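Local structure of chemotaxis protein CheX (Vibrio vulnificus, 6VPW) at residues A[6-11]-A[105-111]; A[27-33]-A[137-143]; A[65-69]-A[81-85]; A[132-138]-A[150-155]. The protein probably works in bacterial chemotaxis as a CheC-like phosphatase that removes phosphate from the response regulator CheY, as other CheX proteins do. All coordinates share one frame. Residue numbers count along the deposited sequence, not the author numbering.

Interactions 2 and 4 are consecutive seams of one six-stranded antiparallel sheet: they share I137 and I138, strand 137-142 lies between 28-34 and 148-154, and their centres are 15 Å apart. Interaction 1 joins the start of helix 8-23 to the end of helix 85-107. Its centre is 14 Å from that of interaction 4, which it touches where F7 and F11 rest on I152 and F7 and F111 on F154. Interaction 3, about 30 Å from interaction 1 between centres, packs the loop leading into helix 85-107 against the start of helix 65-76 and touches interaction 2 through L67. Along the chain, segments of interactions 1 and 2 alternate, so N-terminal elements are tied to the C-terminal half.

Interaction 1: residues A[6-11]-A[105-111]; sequences EFVNPF and ILAESGF
The start of helix 8-23 meets the C-terminal end of helix 85-107, with CA atoms closest at P10-I105 (6.4 Å) and F7-L106 (7.0 Å). The bump is L106 (chi1 m, chi2 t), which fits a hollow formed by 6-11: its CD2 lies 3.5 Å from E6 O, 4.0 Å from F7 CA and 3.9 Å from P10 CG, while its CD1 lies 3.8 Å from F11 CE2 and 4.1 Å from F7 CB. Along one side of this knob I105 CG2 meets P10 CB at 4.0 Å.

The helix ends in a Schellman motif: F111 N bonds to L106 O (3.0 Å) and G110 N to A107 O (3.2 Å), with G110 as the C-prime residue at phi 77°. This reversal brings F111 (chi1 t) back toward 6-11, where its CZ reaches F7 CB at 4.2 Å and its CD2 lies 3.6 Å from CD of E6 (chi1 p, chi2 t). F154 of strand 148-154 meets both rings, F111 edge-to-face and F7 at about 45°, linking the helix ends to the sheet.

The segments bury 342 Å² together without any hydrogen bond between them; apart from the carboxylate of E6 beside F111, the side chains that meet are apolar, so within this contact cohesion rests mainly on shape fit and apolar burial.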
loop_
_atom_site.group_PDB
_atom_site.type_symbol
_atom_site.label_atom_id
_atom_site.label_comp_id
_atom_site.label_asym_id
_atom_site.label_seq_id
_atom_site.Cartn_x
_atom_site.Cartn_y
_atom_site.Cartn_z
ATOM N N GLU A 6 10.276 -16.861 9.671
ATOM C CA GLU A 6 10.432 -16.366 11.069
ATOM C C GLU A 6 9.528 -15.146 11.304
ATOM O O GLU A 6 9.216 -14.845 12.475
ATOM C CB GLU A 6 11.896 -16.005 11.336
ATOM C CG GLU A 6 12.496 -15.082 10.284
ATOM C CD GLU A 6 13.962 -14.730 10.478
ATOM O OE1 GLU A 6 14.333 -14.339 11.607
ATOM O OE2 GLU A 6 14.737 -14.874 9.502
ATOM N N PHE A 7 9.128 -14.461 10.233
ATOM C CA PHE A 7 8.309 -13.234 10.394
ATOM C C PHE A 7 6.815 -13.573 10.453
ATOM O O PHE A 7 6.037 -12.699 10.836
ATOM C CB PHE A 7 8.596 -12.245 9.258
ATOM C CG PHE A 7 8.415 -12.814 7.878
ATOM C CD1 PHE A 7 7.146 -13.019 7.356
ATOM C CD2 PHE A 7 9.510 -13.154 7.099
ATOM C CE1 PHE A 7 6.979 -13.550 6.085
ATOM C CE2 PHE A 7 9.340 -13.685 5.829
ATOM C CZ PHE A 7 8.074 -13.894 5.329
ATOM N N VAL A 8 6.429 -14.806 10.127
ATOM C CA VAL A 8 4.974 -15.131 10.039
ATOM C C VAL A 8 4.283 -15.014 11.413
ATOM O O VAL A 8 3.372 -14.187 11.523
ATOM C CB VAL A 8 4.763 -16.517 9.401
ATOM C CG1 VAL A 8 3.324 -16.993 9.502
ATOM C CG2 VAL A 8 5.229 -16.532 7.958
ATOM N N ASN A 9 4.698 -15.808 12.402
ATOM C CA ASN A 9 4.003 -15.859 13.720
ATOM C C ASN A 9 3.977 -14.504 14.430
ATOM O O ASN A 9 2.949 -14.145 14.992
ATOM C CB ASN A 9 4.570 -16.974 14.593
ATOM C CG ASN A 9 4.243 -18.336 14.022
ATOM O OD1 ASN A 9 3.345 -18.458 13.196
ATOM N ND2 ASN A 9 4.953 -19.356 14.459
ATOM N N PRO A 10 5.088 -13.741 14.513
ATOM C CA PRO A 10 5.046 -12.424 15.152
ATOM C C PRO A 10 3.959 -11.505 14.576
ATOM O O PRO A 10 3.309 -10.837 15.382
ATOM C CB PRO A 10 6.450 -11.867 14.908
ATOM C CG PRO A 10 7.313 -13.102 14.816
ATOM C CD PRO A 10 6.447 -14.126 14.114
ATOM N N PHE A 11 3.787 -11.478 13.238
ATOM C CA PHE A 11 2.729 -10.634 12.613
ATOM C C PHE A 11 1.334 -11.193 12.951
ATOM O O PHE A 11 0.466 -10.407 13.316
ATOM C CB PHE A 11 2.938 -10.459 11.097
ATOM C CG PHE A 11 3.957 -9.406 10.744
ATOM C CD1 PHE A 11 3.586 -8.074 10.628
ATOM C CD2 PHE A 11 5.301 -9.727 10.598
ATOM C CE1 PHE A 11 4.531 -7.087 10.370
ATOM C CE2 PHE A 11 6.240 -8.746 10.319
ATOM C CZ PHE A 11 5.853 -7.427 10.199
ATOM N N ILE A 105 9.113 -7.773 18.460
ATOM C CA ILE A 105 9.344 -9.238 18.658
ATOM C C ILE A 105 10.504 -9.706 17.760
ATOM O O ILE A 105 11.426 -10.373 18.260
ATOM C CB ILE A 105 8.041 -10.031 18.421
ATOM C CG1 ILE A 105 6.985 -9.645 19.462
ATOM C CG2 ILE A 105 8.308 -11.535 18.434
ATOM C CD1 ILE A 105 5.561 -10.037 19.111
ATOM N N LEU A 106 10.468 -9.354 16.481
ATOM C CA LEU A 106 11.524 -9.795 15.529
ATOM C C LEU A 106 12.888 -9.210 15.910
ATOM O O LEU A 106 13.903 -9.895 15.660
ATOM C CB LEU A 106 11.075 -9.402 14.122
ATOM C CG LEU A 106 10.005 -10.335 13.563
ATOM C CD1 LEU A 106 9.298 -9.731 12.365
ATOM C CD2 LEU A 106 10.626 -11.687 13.214
ATOM N N ALA A 107 12.923 -8.019 16.517
ATOM C CA ALA A 107 14.229 -7.440 16.921
ATOM C C ALA A 107 14.909 -8.364 17.945
ATOM O O ALA A 107 16.145 -8.463 17.943
ATOM C CB ALA A 107 14.048 -6.039 17.450
ATOM N N GLU A 108 14.125 -9.078 18.755
ATOM C CA GLU A 108 14.712 -9.991 19.771
ATOM C C GLU A 108 15.268 -11.248 19.094
ATOM O O GLU A 108 16.045 -11.966 19.754
ATOM C CB GLU A 108 13.677 -10.328 20.841
ATOM C CG GLU A 108 13.204 -9.114 21.614
ATOM C CD GLU A 108 14.299 -8.290 22.273
ATOM O OE1 GLU A 108 15.405 -8.810 22.458
ATOM O OE2 GLU A 108 14.027 -7.127 22.611
ATOM N N SER A 109 14.933 -11.461 17.814
ATOM C CA SER A 109 15.414 -12.638 17.038
ATOM C C SER A 109 16.458 -12.195 16.001
ATOM O O SER A 109 16.759 -13.000 15.124
ATOM C CB SER A 109 14.262 -13.350 16.361
ATOM O OG SER A 109 13.246 -13.699 17.291
ATOM N N GLY A 110 16.954 -10.952 16.079
ATOM C CA GLY A 110 17.991 -10.441 15.159
ATOM C C GLY A 110 17.432 -10.066 13.786
ATOM O O GLY A 110 18.213 -9.966 12.840
ATOM N N PHE A 111 16.119 -9.888 13.674
ATOM C CA PHE A 111 15.459 -9.519 12.389
ATOM C C PHE A 111 15.026 -8.056 12.524
ATOM O O PHE A 111 13.956 -7.792 13.098
ATOM C CB PHE A 111 14.327 -10.515 12.134
ATOM C CG PHE A 111 13.564 -10.348 10.845
ATOM C CD1 PHE A 111 12.603 -9.358 10.705
ATOM C CD2 PHE A 111 13.765 -11.224 9.788
ATOM C CE1 PHE A 111 11.897 -9.220 9.522
ATOM C CE2 PHE A 111 13.043 -11.093 8.615
ATOM C CZ PHE A 111 12.118 -10.087 8.481
#

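Interaction 2: residues A[27-33]-A[137-143]; sequences LKPQKPR and IIMPFSS
Residues 137-142 form a strand antiparallel to 27-33 (end-to-end directions 152° apart). I137 comes first: its CA makes a CA-H...O contact with R33 O (3.6 Å), and its CG2 packs on P32 CB (4.2 Å). I138 forms a hydrogen-bonded pair with R33, I138 N to R33 O at 2.9 Å and R33 N to I138 O at 3.1 Å; the R33 guanidinium salt-bridges E38. M139 CG touches P32 CB at 4.1 Å. P140 has no NH to give, but its O accepts Q30 N (2.9 Å) and a water (3.0 Å) that also donates to Q30 O (2.7 Å). F141 (chi1 m) sets CE2 3.8 Å from P29 CB and CD2 3.9 Å from L27 CB. S142 then pairs with K28 through two 2.8 Å bonds, S142 N to K28 O and K28 N to S142 O. Between P29 and R33 the register slips by one residue, giving an interrupted outermost strand on an antiparallel sheet, with helix 8-23 packed over the face that carries P29 and F141.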
loop_
_atom_site.group_PDB
_atom_site.type_symbol
_atom_site.label_atom_id
_atom_site.label_comp_id
_atom_site.label_asym_id
_atom_site.label_seq_id
_atom_site.Cartn_x
_atom_site.Cartn_y
_atom_site.Cartn_z
ATOM N N LEU A 27 -10.209 -12.767 16.831
ATOM C CA LEU A 27 -10.175 -13.300 15.445
ATOM C C LEU A 27 -9.832 -14.786 15.493
ATOM O O LEU A 27 -9.034 -15.192 16.368
ATOM C CB LEU A 27 -9.130 -12.569 14.607
ATOM C CG LEU A 27 -9.484 -11.152 14.178
ATOM C CD1 LEU A 27 -8.470 -10.658 13.157
ATOM C CD2 LEU A 27 -10.892 -11.086 13.602
ATOM N N LYS A 28 -10.434 -15.547 14.578
ATOM C CA LYS A 28 -10.178 -16.992 14.421
ATOM C C LYS A 28 -9.156 -17.146 13.305
ATOM O O LYS A 28 -9.467 -16.932 12.138
ATOM C CB LYS A 28 -11.485 -17.735 14.119
ATOM C CG LYS A 28 -11.339 -19.134 13.536
ATOM C CD LYS A 28 -10.635 -20.125 14.434
ATOM C CE LYS A 28 -10.429 -21.474 13.773
ATOM N NZ LYS A 28 -11.707 -22.104 13.353
ATOM N N PRO A 29 -7.892 -17.480 13.632
ATOM C CA PRO A 29 -6.875 -17.666 12.605
ATOM C C PRO A 29 -7.031 -18.990 11.855
ATOM O O PRO A 29 -7.297 -19.977 12.490
ATOM C CB PRO A 29 -5.557 -17.687 13.396
ATOM C CG PRO A 29 -5.960 -18.178 14.776
ATOM C CD PRO A 29 -7.361 -17.640 14.995
ATOM N N GLN A 30 -6.946 -18.935 10.528
ATOM C CA GLN A 30 -6.868 -20.155 9.691
ATOM C C GLN A 30 -5.370 -20.412 9.499
ATOM O O GLN A 30 -4.586 -19.507 9.816
ATOM C CB GLN A 30 -7.617 -19.989 8.365
ATOM C CG GLN A 30 -9.133 -20.046 8.502
ATOM C CD GLN A 30 -9.718 -18.836 9.192
ATOM O OE1 GLN A 30 -9.348 -17.700 8.911
ATOM N NE2 GLN A 30 -10.667 -19.068 10.084
ATOM N N LYS A 31 -4.983 -21.588 9.015
ATOM C CA LYS A 31 -3.543 -21.907 8.814
ATOM C C LYS A 31 -2.950 -21.001 7.736
ATOM O O LYS A 31 -3.478 -20.921 6.621
ATOM C CB LYS A 31 -3.383 -23.386 8.438
ATOM C CG LYS A 31 -1.958 -23.815 8.114
ATOM C CD LYS A 31 -1.780 -25.317 7.970
ATOM C CE LYS A 31 -1.974 -26.059 9.275
ATOM N NZ LYS A 31 -1.660 -27.500 9.137
ATOM N N PRO A 32 -1.855 -20.257 8.027
ATOM C CA PRO A 32 -1.211 -19.437 7.002
ATOM C C PRO A 32 -0.706 -20.341 5.873
ATOM O O PRO A 32 -0.503 -21.510 6.106
ATOM C CB PRO A 32 -0.060 -18.738 7.735
ATOM C CG PRO A 32 -0.514 -18.745 9.183
ATOM C CD PRO A 32 -1.232 -20.075 9.348
ATOM N N ARG A 33 -0.525 -19.775 4.683
ATOM C CA ARG A 33 -0.056 -20.587 3.535
ATOM C C ARG A 33 0.534 -19.650 2.474
ATOM O O ARG A 33 0.365 -18.398 2.593
ATOM C CB ARG A 33 -1.220 -21.439 3.008
ATOM C CG ARG A 33 -2.499 -20.653 2.744
ATOM C CD ARG A 33 -3.617 -21.441 2.072
ATOM N NE ARG A 33 -4.685 -20.524 1.671
ATOM C CZ ARG A 33 -5.745 -20.191 2.411
ATOM N NH1 ARG A 33 -5.924 -20.716 3.612
ATOM N NH2 ARG A 33 -6.630 -19.331 1.939
ATOM N N ILE A 137 3.132 -14.658 1.844
ATOM C CA ILE A 137 2.373 -15.475 2.836
ATOM C C ILE A 137 1.035 -14.781 3.103
ATOM O O ILE A 137 1.035 -13.540 3.315
ATOM C CB ILE A 137 3.178 -15.636 4.139
ATOM C CG1 ILE A 137 4.584 -16.202 3.899
ATOM C CG2 ILE A 137 2.395 -16.470 5.145
ATOM C CD1 ILE A 137 4.596 -17.589 3.323
ATOM N N ILE A 138 -0.063 -15.534 3.027
ATOM C CA ILE A 138 -1.404 -14.982 3.363
ATOM C C ILE A 138 -1.838 -15.667 4.659
ATOM O O ILE A 138 -1.650 -16.883 4.765
ATOM C CB ILE A 138 -2.438 -15.159 2.231
ATOM C CG1 ILE A 138 -3.783 -14.526 2.606
ATOM C CG2 ILE A 138 -2.600 -16.626 1.851
ATOM C CD1 ILE A 138 -4.774 -14.452 1.460
ATOM N N MET A 139 -2.339 -14.887 5.613
ATOM C CA MET A 139 -2.804 -15.422 6.914
ATOM C C MET A 139 -4.282 -15.061 7.030
ATOM O O MET A 139 -4.607 -13.914 7.334
ATOM C CB MET A 139 -2.004 -14.800 8.066
ATOM C CG MET A 139 -0.497 -14.695 7.770
ATOM S SD MET A 139 0.443 -13.831 9.060
ATOM C CE MET A 139 1.907 -13.382 8.131
ATOM N N PRO A 140 -5.217 -15.972 6.671
ATOM C CA PRO A 140 -6.643 -15.678 6.778
ATOM C C PRO A 140 -7.155 -15.680 8.225
ATOM O O PRO A 140 -6.623 -16.408 9.061
ATOM C CB PRO A 140 -7.358 -16.798 5.993
ATOM C CG PRO A 140 -6.242 -17.615 5.331
ATOM C CD PRO A 140 -4.966 -17.300 6.094
ATOM N N PHE A 141 -8.216 -14.911 8.465
ATOM C CA PHE A 141 -8.865 -14.830 9.796
ATOM C C PHE A 141 -10.376 -14.754 9.600
ATOM O O PHE A 141 -10.843 -14.248 8.546
ATOM C CB PHE A 141 -8.407 -13.602 10.586
ATOM C CG PHE A 141 -6.945 -13.561 10.947
ATOM C CD1 PHE A 141 -6.021 -12.989 10.089
ATOM C CD2 PHE A 141 -6.499 -14.058 12.162
ATOM C CE1 PHE A 141 -4.678 -12.931 10.429
ATOM C CE2 PHE A 141 -5.157 -13.991 12.505
ATOM C CZ PHE A 141 -4.250 -13.428 11.639
ATOM N N SER A 142 -11.113 -15.246 10.598
ATOM C CA SER A 142 -12.587 -15.233 10.524
ATOM C C SER A 142 -13.193 -14.754 11.849
ATOM O O SER A 142 -12.507 -14.796 12.902
ATOM C CB SER A 142 -13.092 -16.596 10.162
ATOM O OG SER A 142 -12.795 -17.513 11.195
ATOM N N SER A 143 -14.430 -14.269 11.755
ATOM C CA SER A 143 -15.254 -13.852 12.911
ATOM C C SER A 143 -16.705 -13.841 12.423
ATOM O O SER A 143 -16.923 -13.895 11.181
ATOM C CB SER A 143 -14.828 -12.523 13.449
ATOM O OG SER A 143 -15.304 -11.484 12.623
HETATM O O HOH W 1 -3.764 -16.937 9.757
#

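Interaction 3: residues A[65-69]-A[81-85]; sequences EGLAL and NGLNE
L83 (chi1 m, chi2 t) lays its CD2 against the first turn of helix 65-76, 3.9 Å from E65 CG, 4.3 Å from A68 CB and 4.5 Å from L69 CD2. The i, i+3, i+4 spacing of these three residues places them on one side of the helix, whose L69 N to E65 O bond is 2.8 Å. CA atoms approach most closely at E65-L83 (7.3 Å) and L69-G82 (7.5 Å). G82 supplies backbone to the contact: its O lies 3.6 Å from L69 CD2, and its CA 4.1 Å from OE1 of the extended E65. L83 (phi/psi -82/64°) centres an inverse gamma turn, closed by a weak 3.0 Å bond from N84 N to G82 O. Next, N84 (chi1 p) takes the N-cap position, its OD1 accepting V87 N. The arrangement is thus a loop between two helices, packed back on the first through L83 and ending in N84, the N-cap of helix 85-107, whose counterpart in CheX relatives carries the Glu-x-x-Asn phosphatase motif.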
loop_
_atom_site.group_PDB
_atom_site.type_symbol
_atom_site.label_atom_id
_atom_site.label_comp_id
_atom_site.label_asym_id
_atom_site.label_seq_id
_atom_site.Cartn_x
_atom_site.Cartn_y
_atom_site.Cartn_z
ATOM N N GLU A 65 -15.995 -5.054 5.614
ATOM C CA GLU A 65 -16.613 -3.843 6.216
ATOM C C GLU A 65 -17.238 -4.189 7.569
ATOM O O GLU A 65 -16.998 -3.435 8.537
ATOM C CB GLU A 65 -17.661 -3.249 5.268
ATOM C CG GLU A 65 -18.383 -2.040 5.830
ATOM C CD GLU A 65 -19.190 -1.267 4.800
ATOM O OE1 GLU A 65 -19.772 -0.228 5.167
ATOM O OE2 GLU A 65 -19.218 -1.697 3.633
ATOM N N GLY A 66 -17.993 -5.291 7.632
ATOM C CA GLY A 66 -18.682 -5.696 8.873
ATOM C C GLY A 66 -17.717 -5.797 10.041
ATOM O O GLY A 66 -18.048 -5.305 11.141
ATOM N N LEU A 67 -16.550 -6.392 9.802
ATOM C CA LEU A 67 -15.526 -6.596 10.860
ATOM C C LEU A 67 -14.905 -5.253 11.259
ATOM O O LEU A 67 -14.775 -4.986 12.476
ATOM C CB LEU A 67 -14.477 -7.573 10.327
ATOM C CG LEU A 67 -13.275 -7.809 11.236
ATOM C CD1 LEU A 67 -13.723 -8.180 12.637
ATOM C CD2 LEU A 67 -12.373 -8.877 10.655
ATOM N N ALA A 68 -14.523 -4.449 10.269
ATOM C CA ALA A 68 -13.992 -3.096 10.529
ATOM C C ALA A 68 -14.994 -2.294 11.378
ATOM O O ALA A 68 -14.562 -1.648 12.359
ATOM C CB ALA A 68 -13.714 -2.412 9.206
ATOM N N LEU A 69 -16.280 -2.305 11.008
ATOM C CA LEU A 69 -17.293 -1.545 11.786
ATOM C C LEU A 69 -17.397 -2.132 13.201
ATOM O O LEU A 69 -17.535 -1.335 14.150
ATOM C CB LEU A 69 -18.642 -1.562 11.055
ATOM C CG LEU A 69 -18.698 -0.789 9.734
ATOM C CD1 LEU A 69 -20.062 -0.933 9.069
ATOM C CD2 LEU A 69 -18.382 0.680 9.944
ATOM N N ASN A 81 -21.159 5.257 10.720
ATOM C CA ASN A 81 -22.136 5.057 9.613
ATOM C C ASN A 81 -21.619 4.074 8.549
ATOM O O ASN A 81 -22.227 2.994 8.390
ATOM C CB ASN A 81 -22.515 6.390 8.953
ATOM C CG ASN A 81 -23.653 6.277 7.959
ATOM O OD1 ASN A 81 -24.271 5.223 7.821
ATOM N ND2 ASN A 81 -23.951 7.366 7.270
ATOM N N GLY A 82 -20.529 4.429 7.864
ATOM C CA GLY A 82 -19.833 3.526 6.925
ATOM C C GLY A 82 -18.338 3.580 7.173
ATOM O O GLY A 82 -17.957 3.866 8.330
ATOM N N LEU A 83 -17.529 3.330 6.135
ATOM C CA LEU A 83 -16.042 3.391 6.226
ATOM C C LEU A 83 -15.576 4.850 6.084
ATOM O O LEU A 83 -14.837 5.149 5.122
ATOM C CB LEU A 83 -15.452 2.499 5.128
ATOM C CG LEU A 83 -15.868 1.031 5.193
ATOM C CD1 LEU A 83 -15.274 0.241 4.039
ATOM C CD2 LEU A 83 -15.469 0.418 6.526
ATOM N N ASN A 84 -15.954 5.707 7.041
ATOM C CA ASN A 84 -15.634 7.162 6.996
ATOM C C ASN A 84 -14.145 7.405 7.313
ATOM O O ASN A 84 -13.402 6.420 7.589
ATOM C CB ASN A 84 -16.567 7.958 7.918
ATOM C CG ASN A 84 -16.454 7.565 9.378
ATOM O OD1 ASN A 84 -15.388 7.159 9.837
ATOM N ND2 ASN A 84 -17.545 7.687 10.115
ATOM N N GLU A 85 -13.717 8.672 7.262
ATOM C CA GLU A 85 -12.296 9.011 7.551
ATOM C C GLU A 85 -11.917 8.482 8.938
ATOM O O GLU A 85 -10.740 8.109 9.121
ATOM C CB GLU A 85 -12.029 10.515 7.446
ATOM C CG GLU A 85 -11.894 11.007 6.017
ATOM C CD GLU A 85 -11.354 12.422 5.886
ATOM O OE1 GLU A 85 -10.748 12.724 4.839
ATOM O OE2 GLU A 85 -11.538 13.221 6.831
#

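Interaction 4: residues A[132-138]-A[150-155]; sequences CEGSIII and IEICFE
An antiparallel beta hairpin, strands 137-142 and 148-154, brings these segments together, and a disulfide closes the region where strand pairing has given out. In the paired part, I137 and I152 form a hydrogen-bonded pair, with I137 N to I152 O and I152 N to I137 O both 2.9 Å. The next pair, I138 with E151, is non-hydrogen-bonded (CA-CA 4.5 Å); E151 N and O face away from it, and the E151 carboxylate forms a salt bridge with K35. Beyond I137 the register is carried on by water: it donates to S135 O (2.6 Å) and accepts from F154 N (2.9 Å). G134 N is buried with no partner in the model, although G134 CA makes a CA-H...O contact with F154 O (3.3 Å); an ideal CB on G134 would lie 1.9 Å from that oxygen, so a side chain would clash. At the end, E133 N donates to E155 OE2 (3.3 Å), while OE1 of the same carboxylate salt-bridges R56 and OXT bonds to T55. C132 and E155 also pack on T117 of the second subunit. The disulfide joins C132 SG to C153 SG at 2.0 Å, with chi3 of -92° and C153 in the t rotamer.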
loop_
_atom_site.group_PDB
_atom_site.type_symbol
_atom_site.label_atom_id
_atom_site.label_comp_id
_atom_site.label_asym_id
_atom_site.label_seq_id
_atom_site.Cartn_x
_atom_site.Cartn_y
_atom_site.Cartn_z
ATOM N N CYS A 132 7.076 -8.793 -4.449
ATOM C CA CYS A 132 8.466 -8.785 -3.907
ATOM C C CYS A 132 9.105 -10.114 -4.320
ATOM O O CYS A 132 8.375 -10.941 -4.883
ATOM C CB CYS A 132 8.498 -8.396 -2.425
ATOM S SG CYS A 132 8.740 -9.705 -1.193
ATOM N N GLU A 133 10.416 -10.282 -4.135
ATOM C CA GLU A 133 11.121 -11.509 -4.620
ATOM C C GLU A 133 10.929 -12.692 -3.666
ATOM O O GLU A 133 11.124 -13.843 -4.109
ATOM C CB GLU A 133 12.611 -11.221 -4.808
ATOM C CG GLU A 133 12.876 -10.176 -5.872
ATOM C CD GLU A 133 12.350 -10.548 -7.250
ATOM O OE1 GLU A 133 12.702 -11.638 -7.744
ATOM O OE2 GLU A 133 11.562 -9.764 -7.807
ATOM N N GLY A 134 10.589 -12.431 -2.407
ATOM C CA GLY A 134 10.390 -13.524 -1.437
ATOM C C GLY A 134 9.035 -14.185 -1.609
ATOM O O GLY A 134 8.318 -13.851 -2.562
ATOM N N SER A 135 8.688 -15.079 -0.685
ATOM C CA SER A 135 7.398 -15.810 -0.737
ATOM C C SER A 135 6.289 -14.913 -0.173
ATOM O O SER A 135 6.524 -14.275 0.887
ATOM C CB SER A 135 7.519 -17.119 0.016
ATOM O OG SER A 135 6.315 -17.869 -0.047
ATOM N N ILE A 136 5.157 -14.813 -0.880
ATOM C CA ILE A 136 4.003 -14.030 -0.344
ATOM C C ILE A 136 3.187 -14.967 0.550
ATOM O O ILE A 136 2.617 -15.946 0.019
ATOM C CB ILE A 136 3.133 -13.420 -1.457
ATOM C CG1 ILE A 136 3.961 -12.527 -2.390
ATOM C CG2 ILE A 136 1.958 -12.671 -0.835
ATOM C CD1 ILE A 136 3.245 -12.127 -3.648
ATOM N N ILE A 137 3.132 -14.658 1.844
ATOM C CA ILE A 137 2.373 -15.475 2.836
ATOM C C ILE A 137 1.035 -14.781 3.103
ATOM O O ILE A 137 1.035 -13.540 3.315
ATOM C CB ILE A 137 3.178 -15.636 4.139
ATOM C CG1 ILE A 137 4.584 -16.202 3.899
ATOM C CG2 ILE A 137 2.395 -16.470 5.145
ATOM C CD1 ILE A 137 4.596 -17.589 3.323
ATOM N N ILE A 138 -0.063 -15.534 3.027
ATOM C CA ILE A 138 -1.404 -14.982 3.363
ATOM C C ILE A 138 -1.838 -15.667 4.659
ATOM O O ILE A 138 -1.650 -16.883 4.765
ATOM C CB ILE A 138 -2.438 -15.159 2.231
ATOM C CG1 ILE A 138 -3.783 -14.526 2.606
ATOM C CG2 ILE A 138 -2.600 -16.626 1.851
ATOM C CD1 ILE A 138 -4.774 -14.452 1.460
ATOM N N ILE A 150 -4.015 -11.044 6.550
ATOM C CA ILE A 150 -2.696 -10.368 6.499
ATOM C C ILE A 150 -1.958 -10.963 5.308
ATOM O O ILE A 150 -2.046 -12.204 5.106
ATOM C CB ILE A 150 -1.869 -10.572 7.777
ATOM C CG1 ILE A 150 -2.519 -9.903 8.982
ATOM C CG2 ILE A 150 -0.434 -10.074 7.574
ATOM C CD1 ILE A 150 -1.864 -10.273 10.286
ATOM N N GLU A 151 -1.314 -10.106 4.525
ATOM C CA GLU A 151 -0.417 -10.624 3.472
ATOM C C GLU A 151 0.941 -10.009 3.765
ATOM O O GLU A 151 1.009 -8.790 4.152
ATOM C CB GLU A 151 -0.895 -10.339 2.052
ATOM C CG GLU A 151 -2.131 -11.115 1.654
ATOM C CD GLU A 151 -2.433 -11.012 0.169
ATOM O OE1 GLU A 151 -3.558 -11.359 -0.234
ATOM O OE2 GLU A 151 -1.537 -10.602 -0.575
ATOM N N ILE A 152 1.988 -10.810 3.607
ATOM C CA ILE A 152 3.333 -10.273 3.929
ATOM C C ILE A 152 4.326 -10.842 2.923
ATOM O O ILE A 152 4.106 -11.969 2.434
ATOM C CB ILE A 152 3.665 -10.587 5.396
ATOM C CG1 ILE A 152 4.777 -9.697 5.940
ATOM C CG2 ILE A 152 3.962 -12.068 5.590
ATOM C CD1 ILE A 152 4.764 -9.626 7.448
ATOM N N CYS A 153 5.307 -10.024 2.567
ATOM C CA CYS A 153 6.370 -10.415 1.607
ATOM C C CYS A 153 7.654 -9.743 2.082
ATOM O O CYS A 153 7.629 -8.507 2.270
ATOM C CB CYS A 153 6.030 -9.989 0.176
ATOM S SG CYS A 153 7.043 -10.761 -1.132
ATOM N N PHE A 154 8.695 -10.529 2.346
ATOM C CA PHE A 154 10.030 -9.970 2.679
ATOM C C PHE A 154 11.037 -10.513 1.668
ATOM O O PHE A 154 10.886 -11.668 1.233
ATOM C CB PHE A 154 10.494 -10.319 4.094
ATOM C CG PHE A 154 9.924 -9.465 5.191
ATOM C CD1 PHE A 154 10.543 -8.279 5.550
ATOM C CD2 PHE A 154 8.786 -9.854 5.874
ATOM C CE1 PHE A 154 10.045 -7.510 6.586
ATOM C CE2 PHE A 154 8.283 -9.076 6.902
ATOM C CZ PHE A 154 8.911 -7.902 7.248
ATOM N N GLU A 155 12.004 -9.684 1.285
ATOM C CA GLU A 155 13.085 -10.128 0.356
ATOM C C GLU A 155 14.444 -9.756 0.968
ATOM O O GLU A 155 15.496 -10.177 0.488
ATOM C CB GLU A 155 12.888 -9.527 -1.036
ATOM C CG GLU A 155 12.828 -8.018 -1.040
ATOM C CD GLU A 155 12.972 -7.398 -2.415
ATOM O OE1 GLU A 155 13.985 -6.700 -2.619
ATOM O OE2 GLU A 155 12.076 -7.613 -3.272
ATOM O OXT GLU A 155 14.541 -9.035 1.966
HETATM O O HOH W 2 8.555 -13.444 2.274
#